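Local coordinates for Serine/threonine-protein kinase-like protein ACR4 (Arabidopsis thaliana, PDB 7A0J) that acts as a receptor kinase for the CLE40 peptide signal, controlling formative cell division in root meristems, with this chain being its extracellular beta-propeller domain, at residues L1-S5 / L92-D98; S5-Y11 / D274-N279; H45-I49 / G60-H66; A185-H190 / V236-Y242. All blocks are in the same frame, centred on the assembly; numbering follows the deposited sequence. Where two conformers were deposited one is given.

Interaction 1 (L1-S5 / L92-D98); sequences LGSMS and LEVSAGD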
# COMPACT_ATOMS: atom_id res chain seq x y z
N LEU A 1 -0.19 -0.35 -5.73
CA LEU A 1 0.98 -1.03 -5.09
C LEU A 1 0.96 -0.78 -3.58
O LEU A 1 0.31 0.19 -3.15
CB LEU A 1 2.28 -0.49 -5.69
CG LEU A 1 2.61 -0.92 -7.12
CD1 LEU A 1 3.88 -0.23 -7.61
CD2 LEU A 1 2.76 -2.43 -7.23
N GLY A 2 1.64 -1.64 -2.82
CA GLY A 2 2.03 -1.37 -1.42
C GLY A 2 0.98 -1.79 -0.41
O GLY A 2 0.13 -2.65 -0.73
N SER A 3 1.03 -1.19 0.78
CA SER A 3 0.29 -1.60 2.00
C SER A 3 -0.89 -0.66 2.24
O SER A 3 -0.89 0.46 1.69
CB SER A 3 1.21 -1.62 3.19
OG SER A 3 2.44 -2.27 2.87
N MET A 4 -1.85 -1.10 3.06
CA MET A 4 -2.95 -0.23 3.56
C MET A 4 -2.34 0.92 4.35
O MET A 4 -1.38 0.68 5.11
CB MET A 4 -3.93 -1.00 4.45
CG MET A 4 -5.22 -0.24 4.68
SD MET A 4 -6.49 -1.23 5.49
CE MET A 4 -5.78 -1.40 7.13
N SER A 5 -2.86 2.13 4.16
CA SER A 5 -2.31 3.38 4.75
C SER A 5 -3.41 4.44 4.84
O SER A 5 -4.50 4.22 4.26
CB SER A 5 -1.13 3.85 3.94
OG SER A 5 -0.61 5.07 4.44
N LEU A 92 -9.41 -7.12 8.05
CA LEU A 92 -8.50 -6.33 8.93
C LEU A 92 -7.67 -5.36 8.07
O LEU A 92 -7.40 -4.24 8.54
CB LEU A 92 -7.59 -7.29 9.70
CG LEU A 92 -8.30 -8.29 10.61
CD1 LEU A 92 -7.31 -9.28 11.21
CD2 LEU A 92 -9.06 -7.56 11.71
N GLU A 93 -7.28 -5.80 6.87
CA GLU A 93 -6.40 -5.03 5.94
C GLU A 93 -6.82 -5.29 4.49
O GLU A 93 -7.44 -6.33 4.22
CB GLU A 93 -4.94 -5.45 6.10
CG GLU A 93 -4.40 -5.24 7.50
CD GLU A 93 -2.92 -5.56 7.65
OE1 GLU A 93 -2.18 -5.45 6.65
OE2 GLU A 93 -2.51 -5.93 8.77
N VAL A 94 -6.48 -4.35 3.60
CA VAL A 94 -6.58 -4.48 2.12
C VAL A 94 -5.27 -3.97 1.52
O VAL A 94 -4.74 -2.97 2.03
CB VAL A 94 -7.80 -3.74 1.55
CG1 VAL A 94 -9.10 -4.40 1.98
CG2 VAL A 94 -7.81 -2.26 1.92
N SER A 95 -4.76 -4.65 0.49
CA SER A 95 -3.58 -4.23 -0.31
C SER A 95 -3.89 -4.40 -1.80
O SER A 95 -4.30 -5.51 -2.19
CB SER A 95 -2.35 -5.01 0.09
OG SER A 95 -2.54 -6.40 -0.11
N ALA A 96 -3.70 -3.33 -2.58
CA ALA A 96 -3.99 -3.27 -4.03
C ALA A 96 -2.68 -3.27 -4.81
O ALA A 96 -1.83 -2.40 -4.54
CB ALA A 96 -4.81 -2.04 -4.34
N GLY A 97 -2.52 -4.24 -5.71
CA GLY A 97 -1.45 -4.26 -6.73
C GLY A 97 -1.86 -3.43 -7.94
O GLY A 97 -2.66 -2.50 -7.76
N ASP A 98 -1.34 -3.76 -9.12
CA ASP A 98 -1.69 -3.08 -10.39
C ASP A 98 -3.13 -3.46 -10.78
O ASP A 98 -3.94 -2.54 -11.00
CB ASP A 98 -0.70 -3.44 -11.51
CG ASP A 98 0.70 -2.90 -11.29
OD1 ASP A 98 0.86 -2.00 -10.43
OD2 ASP A 98 1.62 -3.37 -11.97
O HOH W 1 -1.58 -3.47 4.91
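Two torsions lay Met4 along the backbone of Leu92, Glu93 and Val94: chi1 of -166° sets CG opposite the residue's own nitrogen, and a bend at chi3 (69°) turns the methyl end. Met4 CB makes this side chain's closest touch, 3.2 Å from Val94 O. Further out, Met4 SD lies 3.8 Å from Glu93 CA, and Met4 CE lies 3.6 Å from Leu92 O. The sulfur is also a weak acceptor for Val94 N (Val94 N to Met4 SD 3.6 Å, with 149° at the hydrogen). An alanine in place of Met4 would probably leave the Leu92 and Glu93 backbone without the side chain lying along it and Val94 N without its weak sulfur acceptor. One water couples the backbone to a charge, accepting from Met4 N at 3.0 Å and donating to Glu93 OE1 at 2.7 Å. At the chain start Leu1 N donates to Ala96 O over 2.9 Å, tilted from the carbonyl plane, while Leu1 CD2 lies 3.7 Å from Asp98 OD1, an oxygen hydrogen-bonded to Tyr11 OH. The segments run nearly antiparallel close to the centre of the propeller. Strand 2-3 adds to the edge of the sheet of strand 139-145, Gly2 bonding through its backbone to Ala145, and faces strand 91-96, which pairs with strand 100-105. Glu93 reaches across as well, its carboxylate taking the backbone N-H groups of Ser142 and Leu143.

Interaction 2 (S5-Y11 / D274-N279); sequences SSIAISY and DLAAGN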
# COMPACT_ATOMS: atom_id res chain seq x y z
N SER A 5 -2.86 2.13 4.16
CA SER A 5 -2.31 3.38 4.75
C SER A 5 -3.41 4.44 4.84
O SER A 5 -4.50 4.22 4.26
CB SER A 5 -1.13 3.85 3.94
OG SER A 5 -0.61 5.07 4.44
N SER A 6 -3.15 5.54 5.54
CA SER A 6 -4.03 6.73 5.63
C SER A 6 -3.95 7.52 4.32
O SER A 6 -4.83 8.38 4.11
CB SER A 6 -3.69 7.58 6.83
OG SER A 6 -2.46 8.27 6.63
N ILE A 7 -2.94 7.25 3.49
CA ILE A 7 -2.75 7.85 2.13
C ILE A 7 -2.45 6.73 1.13
O ILE A 7 -1.85 5.72 1.54
CB ILE A 7 -1.65 8.93 2.16
CG1 ILE A 7 -0.30 8.37 2.61
CG2 ILE A 7 -2.09 10.10 3.03
CD1 ILE A 7 0.86 9.33 2.43
N ALA A 8 -2.87 6.90 -0.12
CA ALA A 8 -2.73 5.90 -1.21
C ALA A 8 -2.71 6.61 -2.56
O ALA A 8 -3.20 7.76 -2.65
CB ALA A 8 -3.86 4.90 -1.13
N ILE A 9 -2.15 5.95 -3.58
CA ILE A 9 -1.97 6.50 -4.95
C ILE A 9 -2.53 5.51 -5.98
O ILE A 9 -2.23 4.30 -5.87
CB ILE A 9 -0.49 6.83 -5.22
CG1 ILE A 9 -0.04 8.07 -4.44
CG2 ILE A 9 -0.23 6.98 -6.72
CD1 ILE A 9 1.43 8.39 -4.58
N SER A 10 -3.32 6.03 -6.92
CA SER A 10 -3.76 5.32 -8.15
C SER A 10 -2.96 5.86 -9.34
O SER A 10 -2.57 7.05 -9.29
CB SER A 10 -5.24 5.46 -8.36
OG SER A 10 -5.95 4.85 -7.29
N TYR A 11 -2.75 5.02 -10.35
CA TYR A 11 -1.84 5.29 -11.50
C TYR A 11 -2.37 4.58 -12.75
O TYR A 11 -3.43 3.93 -12.66
CB TYR A 11 -0.42 4.83 -11.14
CG TYR A 11 -0.37 3.46 -10.50
CD1 TYR A 11 -0.49 3.31 -9.13
CD2 TYR A 11 -0.22 2.32 -11.27
CE1 TYR A 11 -0.46 2.06 -8.54
CE2 TYR A 11 -0.18 1.06 -10.69
CZ TYR A 11 -0.30 0.93 -9.32
OH TYR A 11 -0.27 -0.30 -8.74
N ASP A 274 4.54 11.09 6.30
CA ASP A 274 4.16 9.85 5.58
C ASP A 274 4.39 10.01 4.07
O ASP A 274 4.40 11.16 3.59
CB ASP A 274 2.71 9.46 5.88
CG ASP A 274 2.43 7.97 5.78
OD1 ASP A 274 3.34 7.22 5.34
OD2 ASP A 274 1.31 7.56 6.14
N LEU A 275 4.56 8.88 3.37
CA LEU A 275 4.73 8.81 1.89
C LEU A 275 3.72 7.82 1.30
O LEU A 275 3.27 6.92 2.04
CB LEU A 275 6.15 8.36 1.54
CG LEU A 275 7.29 9.32 1.88
CD1 LEU A 275 8.62 8.75 1.44
CD2 LEU A 275 7.06 10.69 1.25
N ALA A 276 3.39 8.00 0.02
CA ALA A 276 2.65 7.03 -0.83
C ALA A 276 3.35 6.97 -2.19
O ALA A 276 3.88 8.00 -2.63
CB ALA A 276 1.21 7.44 -0.96
N ALA A 277 3.36 5.79 -2.82
CA ALA A 277 4.03 5.53 -4.11
C ALA A 277 3.02 4.96 -5.12
O ALA A 277 2.26 4.05 -4.74
CB ALA A 277 5.20 4.61 -3.92
N GLY A 278 3.01 5.52 -6.33
CA GLY A 278 2.39 4.93 -7.53
C GLY A 278 3.44 4.22 -8.36
O GLY A 278 4.51 3.90 -7.79
N ASN A 279 3.19 4.01 -9.65
CA ASN A 279 4.12 3.29 -10.56
C ASN A 279 5.40 4.10 -10.76
O ASN A 279 6.49 3.52 -10.57
CB ASN A 279 3.46 2.90 -11.89
CG ASN A 279 2.74 4.04 -12.60
OD1 ASN A 279 2.76 5.18 -12.14
ND2 ASN A 279 2.09 3.73 -13.71
O HOH W 2 1.93 5.06 3.13
O HOH W 3 -0.24 5.25 7.15
O HOH W 4 -0.10 2.67 -5.20
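Closure of the seven-bladed beta-propeller brings Ile7 and Ile9 of the first curated repeat against Ala276 and Gly278 of the seventh. Strands 7-10 and 274-277 each lie at the edge of their own sheet, and run side by side at 20° with their axes 5.7 Å apart at closest. The sheets pack without merging: side chains fill the seam, and no direct hydrogen bond links the two backbones. Ile7 places CG1 between its backbone N and carbonyl carbon (chi1 60°), which sends CD1 across to the backbone of Leu275, 3.4 Å from Leu275 C. Ile9 grips with both branches. Its CD1 lies 3.2 Å from Ala276 O, its CG1 packs on the Ala276 methyl, and its CG2 sits 3.4 Å from Gly278 CA, where a beta carbon on Gly278 would clash with that same branch. Water serves the polar groups at the margins. One molecule hydrogen-bonds to Ser5 OG at 2.7 Å and donates to Asp274 OD2 at 3.0 Å, while another sits between Ile9 O and Ala277 O, although it has more acceptors nearby than protons to give. Ser5 OG also receives a straight but weak bond from Ile7 N. Tyr11 finishes the seam: its ring and the Asn279 amide are turned 39° apart, Tyr11 CB is 3.4 Å from Asn279 OD1, and Asn279 N stands 3.7 Å above the plane of the Tyr11 ring, offset toward its rim.

Interaction 3 (H45-I49 / G60-H66); sequences HLQFI and GLLMLSH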
# COMPACT_ATOMS: atom_id res chain seq x y z
N HIS A 45 -19.26 10.51 1.97
CA HIS A 45 -19.92 10.20 3.27
C HIS A 45 -19.46 8.84 3.84
O HIS A 45 -19.61 8.67 5.07
CB HIS A 45 -21.44 10.27 3.12
CG HIS A 45 -21.92 11.57 2.56
ND1 HIS A 45 -22.22 12.65 3.36
CD2 HIS A 45 -22.15 11.96 1.29
CE1 HIS A 45 -22.62 13.66 2.61
NE2 HIS A 45 -22.58 13.26 1.33
N LEU A 46 -18.96 7.91 3.02
CA LEU A 46 -18.45 6.59 3.49
C LEU A 46 -17.14 6.81 4.25
O LEU A 46 -16.25 7.50 3.71
CB LEU A 46 -18.24 5.64 2.30
CG LEU A 46 -19.51 5.14 1.61
CD1 LEU A 46 -19.15 4.13 0.53
CD2 LEU A 46 -20.49 4.53 2.60
N GLN A 47 -17.02 6.24 5.45
CA GLN A 47 -15.82 6.34 6.32
C GLN A 47 -14.92 5.13 6.07
O GLN A 47 -15.45 4.03 5.82
CB GLN A 47 -16.24 6.46 7.78
CG GLN A 47 -16.96 7.77 8.09
CD GLN A 47 -17.68 7.74 9.41
OE1 GLN A 47 -17.34 8.48 10.33
NE2 GLN A 47 -18.67 6.87 9.53
N PHE A 48 -13.60 5.35 6.10
CA PHE A 48 -12.55 4.34 5.84
C PHE A 48 -11.51 4.37 6.96
O PHE A 48 -11.28 5.45 7.54
CB PHE A 48 -11.89 4.59 4.48
CG PHE A 48 -12.82 4.48 3.30
CD1 PHE A 48 -13.54 5.58 2.85
CD2 PHE A 48 -12.98 3.27 2.64
CE1 PHE A 48 -14.39 5.47 1.77
CE2 PHE A 48 -13.83 3.17 1.55
CZ PHE A 48 -14.54 4.27 1.12
N ILE A 49 -10.89 3.23 7.25
CA ILE A 49 -9.79 3.09 8.25
C ILE A 49 -8.46 2.90 7.52
O ILE A 49 -7.41 3.01 8.18
CB ILE A 49 -10.09 1.98 9.27
CG1 ILE A 49 -10.41 0.63 8.62
CG2 ILE A 49 -11.21 2.41 10.20
CD1 ILE A 49 -10.81 -0.45 9.60
N GLY A 60 -10.49 1.13 -0.34
CA GLY A 60 -10.41 1.41 1.10
C GLY A 60 -11.08 0.31 1.91
O GLY A 60 -11.95 -0.39 1.35
N LEU A 61 -10.67 0.15 3.17
CA LEU A 61 -11.36 -0.71 4.16
C LEU A 61 -12.43 0.14 4.85
O LEU A 61 -12.04 1.10 5.55
CB LEU A 61 -10.33 -1.27 5.15
CG LEU A 61 -10.88 -2.23 6.21
CD1 LEU A 61 -11.66 -3.36 5.56
CD2 LEU A 61 -9.75 -2.77 7.07
N LEU A 62 -13.71 -0.17 4.63
CA LEU A 62 -14.87 0.56 5.22
C LEU A 62 -14.83 0.42 6.74
O LEU A 62 -14.60 -0.70 7.23
CB LEU A 62 -16.17 -0.01 4.64
CG LEU A 62 -16.47 0.35 3.19
CD1 LEU A 62 -17.60 -0.51 2.64
CD2 LEU A 62 -16.80 1.83 3.05
N MET A 63 -15.05 1.53 7.46
CA MET A 63 -14.92 1.62 8.93
C MET A 63 -16.02 0.80 9.62
O MET A 63 -15.73 0.19 10.66
CB MET A 63 -15.01 3.08 9.40
CG MET A 63 -14.67 3.27 10.86
SD MET A 63 -14.66 5.02 11.32
CE MET A 63 -16.42 5.35 11.41
N LEU A 64 -17.24 0.80 9.07
CA LEU A 64 -18.44 0.18 9.70
C LEU A 64 -18.54 -1.30 9.32
O LEU A 64 -18.58 -2.14 10.24
CB LEU A 64 -19.69 0.96 9.29
CG LEU A 64 -19.71 2.43 9.69
CD1 LEU A 64 -20.99 3.11 9.22
CD2 LEU A 64 -19.55 2.60 11.19
N SER A 65 -18.57 -1.61 8.02
CA SER A 65 -18.80 -2.98 7.48
C SER A 65 -17.50 -3.80 7.47
O SER A 65 -17.60 -5.04 7.43
CB SER A 65 -19.41 -2.92 6.11
OG SER A 65 -18.47 -2.43 5.16
N HIS A 66 -16.34 -3.14 7.50
CA HIS A 66 -14.99 -3.77 7.47
C HIS A 66 -14.82 -4.59 6.18
O HIS A 66 -14.14 -5.63 6.22
CB HIS A 66 -14.75 -4.61 8.74
CG HIS A 66 -14.74 -3.80 9.99
ND1 HIS A 66 -15.36 -4.23 11.15
CD2 HIS A 66 -14.19 -2.60 10.28
CE1 HIS A 66 -15.18 -3.33 12.10
NE2 HIS A 66 -14.47 -2.32 11.59
O HOH W 5 -17.96 2.95 6.67
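Phe48 lies at the buried apolar centre of this contact, its ring running alongside Leu62, with Phe48 CE2 3.6 Å from Leu62 CD2. Phe48 CD2 reaches 3.5 Å from Gly60 CA, where a beta carbon would collide with the ring. Trp71 meets the same ring from strand 68-72, the third of the blade. An alanine at Phe48 would probably open a gap over Gly60 and leave Leu62 and Trp71 without the ring they pack against. Further out, Ile49 packs into Leu61 and Met63 with separate branches: Ile49 CD1 lies 3.6 Å from Leu61 CD2, whereas Ile49 CG2 meets Met63 CG at 3.6 Å, the Ile49 and Met63 side chains crossing at about a right angle. The split follows from chi1 of 54°, which puts CG1 between the backbone N and the carbonyl carbon and CG2 beside the N. Phe48 and Leu62 are a non-hydrogen-bonded antiparallel pair, flanked by two bonds: Ile49 N to Leu61 O (3.0 Å), almost in line with the carbonyl, and Met63 N to Gln47 O (3.0 Å), whose donor stands above the carbonyl plane. At the polar edge a water donates to Gln47 O at 2.9 Å and accepts from Leu64 N. Gln47 O thus takes two donors at the open end of the hairpin of strands 48-53 and 57-62, so water extends the bonding beyond the last direct backbone link.

Interaction 4 (A185-H190 / V236-Y242); sequences AAGGYH and VVGGKFY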
# COMPACT_ATOMS: atom_id res chain seq x y z
N ALA A 185 7.09 -2.79 2.45
CA ALA A 185 6.46 -2.05 1.33
C ALA A 185 6.82 -2.73 0.01
O ALA A 185 7.98 -2.58 -0.44
CB ALA A 185 6.90 -0.61 1.35
N ALA A 186 5.88 -3.48 -0.56
CA ALA A 186 5.99 -4.11 -1.89
C ALA A 186 5.95 -3.01 -2.96
O ALA A 186 5.11 -2.09 -2.84
CB ALA A 186 4.87 -5.11 -2.09
N GLY A 187 6.88 -3.08 -3.92
CA GLY A 187 6.85 -2.28 -5.16
C GLY A 187 6.42 -3.15 -6.33
O GLY A 187 5.84 -4.22 -6.07
N GLY A 188 6.70 -2.72 -7.56
CA GLY A 188 6.36 -3.46 -8.79
C GLY A 188 6.91 -4.88 -8.76
O GLY A 188 6.11 -5.82 -8.86
N TYR A 189 8.24 -5.02 -8.64
CA TYR A 189 8.97 -6.30 -8.77
C TYR A 189 10.04 -6.41 -7.68
O TYR A 189 11.08 -7.07 -7.91
CB TYR A 189 9.55 -6.41 -10.18
CG TYR A 189 8.57 -6.06 -11.27
CD1 TYR A 189 7.72 -7.02 -11.80
CD2 TYR A 189 8.47 -4.77 -11.76
CE1 TYR A 189 6.80 -6.71 -12.78
CE2 TYR A 189 7.56 -4.44 -12.74
CZ TYR A 189 6.72 -5.41 -13.26
OH TYR A 189 5.82 -5.09 -14.24
N HIS A 190 9.78 -5.80 -6.52
CA HIS A 190 10.68 -5.82 -5.34
C HIS A 190 9.85 -5.61 -4.07
O HIS A 190 8.69 -5.16 -4.18
CB HIS A 190 11.76 -4.74 -5.46
CG HIS A 190 11.28 -3.38 -5.06
ND1 HIS A 190 10.70 -2.51 -5.97
CD2 HIS A 190 11.27 -2.75 -3.87
CE1 HIS A 190 10.36 -1.40 -5.34
NE2 HIS A 190 10.70 -1.53 -4.06
N VAL A 236 8.68 3.34 4.59
CA VAL A 236 9.19 2.96 3.25
C VAL A 236 7.99 2.72 2.33
O VAL A 236 6.95 2.23 2.82
CB VAL A 236 10.12 1.73 3.32
CG1 VAL A 236 9.44 0.53 3.94
CG2 VAL A 236 10.71 1.38 1.96
N VAL A 237 8.12 3.08 1.05
CA VAL A 237 7.10 2.84 -0.02
C VAL A 237 7.83 2.29 -1.25
O VAL A 237 9.03 2.56 -1.40
CB VAL A 237 6.31 4.12 -0.34
CG1 VAL A 237 5.47 4.58 0.84
CG2 VAL A 237 7.20 5.26 -0.83
N GLY A 238 7.11 1.54 -2.09
CA GLY A 238 7.64 0.92 -3.32
C GLY A 238 6.92 1.42 -4.55
O GLY A 238 5.68 1.27 -4.62
N GLY A 239 7.67 2.01 -5.49
CA GLY A 239 7.22 2.26 -6.87
C GLY A 239 7.46 1.05 -7.75
O GLY A 239 7.80 -0.02 -7.19
N LYS A 240 7.32 1.19 -9.06
CA LYS A 240 7.43 0.05 -10.02
C LYS A 240 8.89 -0.42 -10.09
O LYS A 240 9.09 -1.65 -10.05
CB LYS A 240 6.88 0.42 -11.40
CG LYS A 240 6.98 -0.70 -12.42
CD LYS A 240 5.89 -0.69 -13.47
CE LYS A 240 4.57 -1.23 -12.96
NZ LYS A 240 3.96 -2.17 -13.93
N PHE A 241 9.85 0.50 -10.19
CA PHE A 241 11.30 0.19 -10.32
C PHE A 241 12.15 1.00 -9.32
O PHE A 241 13.35 1.17 -9.57
CB PHE A 241 11.77 0.47 -11.75
CG PHE A 241 11.06 -0.33 -12.82
CD1 PHE A 241 11.13 -1.72 -12.83
CD2 PHE A 241 10.34 0.30 -13.82
CE1 PHE A 241 10.48 -2.45 -13.81
CE2 PHE A 241 9.69 -0.43 -14.80
CZ PHE A 241 9.76 -1.81 -14.80
N TYR A 242 11.55 1.46 -8.22
CA TYR A 242 12.21 2.30 -7.19
C TYR A 242 11.51 2.13 -5.84
O TYR A 242 10.40 1.59 -5.80
CB TYR A 242 12.21 3.77 -7.62
CG TYR A 242 10.87 4.45 -7.47
CD1 TYR A 242 9.98 4.52 -8.53
CD2 TYR A 242 10.48 5.00 -6.26
CE1 TYR A 242 8.75 5.13 -8.40
CE2 TYR A 242 9.24 5.61 -6.11
CZ TYR A 242 8.37 5.67 -7.18
OH TYR A 242 7.16 6.27 -7.03
O HOH W 6 4.70 0.29 -1.41
O HOH W 7 10.52 -3.14 -8.75
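Tyr189 lies beside Phe241 with the two rings nearly parallel (18°) but slid apart, centroids 5.6 Å from each other, so overlap is slight and Tyr189 CE2 to Phe241 CE1 (3.7 Å) carries the touch. Lys240 runs alongside the tyrosine, and its bends at chi3 and chi4 bring NZ to a weak hydrogen bond with Tyr189 OH (3.5 Å). Inward of these rings the backbones meet directly: Gly188 N donates to Gly239 O over 2.9 Å, from above the carbonyl plane. Beta carbons on Gly187, Gly188 or Gly238 would each clash with the facing segment, which explains how the chains come so close. His190 points across as well, its CE1 3.0 Å from Tyr242 O near the ring plane. A water accepts from Gly238 N at 2.8 Å and lies near Ala186 O, bridging the strand ends, while Ala185 CB packs on Val236 CG1. Both segments make the same turn, closed by Gly187 N to His190 O and Gly239 N to Tyr242 O (2.8 Å each). This matched pair, in curated repeats 5 and 6, is the recurring hairpin between the first and second strands of successive beta-propeller blades.

Interactions 1 and 2 are buried near the propeller centre, sharing Ser5 and joined by Tyr11, which reaches from interaction 2 into interaction 1. Interaction 1 brings the chain start against an inner strand, whereas interaction 2 seals the first repeat to the last with aliphatic side chains and waters. Interaction 4, partly buried, is also a seam between blades but relies on glycine-rich turns; Asn279 O accepts from Lys240 N, tying it to interaction 2, and Lys240 NZ makes a weak, long ion pair with Asp98 of interaction 1. Interaction 3 differs: it lies within one blade, nearer the surface, built on two backbone bonds at the open end of a hairpin and on aliphatic and aromatic side chains, though its Leu61 touches Met4 of interaction 1.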